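Local coordinates for glucose-6-phosphate isomerase (Thermus thermophilus, PDB 1ZZG), which catalyses the reversible isomerisation of glucose 6-phosphate to fructose 6-phosphate in glycolysis and gluconeogenesis, at the interface of chains A and B. Sequence-based numbering; all coordinates share one arbitrary frame. Chains: chain A/B, glucose-6-phosphate isomerase.

The interface of chains A and B. Residues chain A 322-323, 325, 334, 339; chain B 133-134, 137-138.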
loop_
_atom_site.group_PDB
_atom_site.type_symbol
_atom_site.label_atom_id
_atom_site.label_comp_id
_atom_site.label_asym_id
_atom_site.label_seq_id
_atom_site.Cartn_x
_atom_site.Cartn_y
_atom_site.Cartn_z
ATOM N N ILE A 322 -6.056 -10.467 -25.601
ATOM C CA ILE A 322 -5.274 -11.586 -25.091
ATOM C C ILE A 322 -5.085 -12.560 -26.255
ATOM O O ILE A 322 -6.043 -13.184 -26.719
ATOM C CB ILE A 322 -6.007 -12.300 -23.931
ATOM C CG1 ILE A 322 -6.272 -11.308 -22.789
ATOM C CG2 ILE A 322 -5.169 -13.472 -23.426
ATOM C CD1 ILE A 322 -7.184 -11.843 -21.709
ATOM N N PRO A 323 -3.846 -12.692 -26.750
ATOM C CA PRO A 323 -3.519 -13.585 -27.870
ATOM C C PRO A 323 -3.537 -15.067 -27.508
ATOM O O PRO A 323 -3.263 -15.443 -26.368
ATOM C CB PRO A 323 -2.136 -13.106 -28.286
ATOM C CG PRO A 323 -1.526 -12.745 -26.980
ATOM C CD PRO A 323 -2.639 -11.993 -26.273
ATOM N N VAL A 325 -2.256 -18.851 -27.283
ATOM C CA VAL A 325 -0.925 -19.410 -27.089
ATOM C C VAL A 325 -0.913 -20.880 -27.486
ATOM O O VAL A 325 -1.699 -21.679 -26.971
ATOM C CB VAL A 325 -0.472 -19.302 -25.610
ATOM C CG1 VAL A 325 0.914 -19.910 -25.439
ATOM C CG2 VAL A 325 -0.464 -17.850 -25.174
ATOM N N LEU A 334 -9.686 -17.448 -22.358
ATOM C CA LEU A 334 -9.231 -16.064 -22.315
ATOM C C LEU A 334 -8.855 -15.544 -23.702
ATOM O O LEU A 334 -8.915 -14.337 -23.949
ATOM C CB LEU A 334 -8.023 -15.929 -21.381
ATOM C CG LEU A 334 -8.257 -16.166 -19.888
ATOM C CD1 LEU A 334 -6.920 -16.252 -19.166
ATOM C CD2 LEU A 334 -9.111 -15.041 -19.320
ATOM N N LEU A 339 -7.762 -7.538 -22.054
ATOM C CA LEU A 339 -7.316 -7.414 -20.673
ATOM C C LEU A 339 -8.332 -6.614 -19.864
ATOM O O LEU A 339 -8.661 -6.981 -18.735
ATOM C CB LEU A 339 -5.939 -6.737 -20.605
ATOM C CG LEU A 339 -4.757 -7.601 -21.068
ATOM C CD1 LEU A 339 -3.448 -6.854 -20.865
ATOM C CD2 LEU A 339 -4.744 -8.900 -20.281
ATOM N N LEU B 133 -2.216 -16.175 -16.366
ATOM C CA LEU B 133 -2.271 -16.786 -17.686
ATOM C C LEU B 133 -2.478 -15.691 -18.729
ATOM O O LEU B 133 -1.850 -15.710 -19.783
ATOM C CB LEU B 133 -3.406 -17.814 -17.775
ATOM C CG LEU B 133 -3.184 -19.136 -17.030
ATOM C CD1 LEU B 133 -4.396 -20.045 -17.199
ATOM C CD2 LEU B 133 -1.929 -19.815 -17.565
ATOM N N ALA B 134 -3.347 -14.731 -18.421
ATOM C CA ALA B 134 -3.634 -13.631 -19.342
ATOM C C ALA B 134 -2.381 -12.808 -19.610
ATOM O O ALA B 134 -2.053 -12.500 -20.761
ATOM C CB ALA B 134 -4.735 -12.734 -18.767
ATOM N N ALA B 137 0.214 -14.816 -21.718
ATOM C CA ALA B 137 -0.156 -14.877 -23.130
ATOM C C ALA B 137 0.284 -13.610 -23.853
ATOM O O ALA B 137 0.808 -13.667 -24.963
ATOM C CB ALA B 137 -1.671 -15.063 -23.278
ATOM N N VAL B 138 0.062 -12.465 -23.218
ATOM C CA VAL B 138 0.442 -11.192 -23.809
ATOM C C VAL B 138 1.951 -11.078 -23.960
ATOM O O VAL B 138 2.446 -10.669 -25.012
ATOM C CB VAL B 138 -0.072 -10.008 -22.956
ATOM C CG1 VAL B 138 0.499 -8.698 -23.475
ATOM C CG2 VAL B 138 -1.589 -9.971 -22.993
#
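In A:Ile322, CG1 lies anti to the carbonyl carbon (chi1 -59°) and chi2 is extended at 170°. This sends CD1 to B:Ala134 and the branch methyl CG2 to B:Ala137, about one turn on along the same face of helix 130-147 of chain B. CD1 lies 3.9 Å from B:Ala134 CB, and CG2 lies 3.8 Å from B:Ala137 CB. A:Val325 has CG1 anti to the backbone N (chi1 179°). This turns the other methyl, CG2, to the helix, 3.6 Å from B:Ala137 CB. Loop residues of chain A and the start of its helix 339-356 pack against this helix face, largely through apolar groups. The patch forms part of a two-fold symmetric dimer interface, as is usual for phosphoglucose isomerases, and its centre is about 15 Å from A:His293, a probable active-site residue. The small alanines probably let the chain A side chains come close to the helix backbone. The ring of A:Pro323 crosses B:Val138 at about a right angle, with CD 4.0 Å from B:Val138 CG2. Its CG rests by the backbone carbonyl of B:Ala137. A glycine in place of A:Pro323 would probably uncover B:Val138 CG2 and leave the loop freer to flex. At B:Ala134, A:Leu339 CD2 lies 4.1 Å from the CB methyl that A:Ile322 also touches. A:Leu334 crosses B:Leu133 nearly at right angles, its CD1 4.1 Å from B:Leu133 CB and 4.0 Å from the backbone N of B:Ala134.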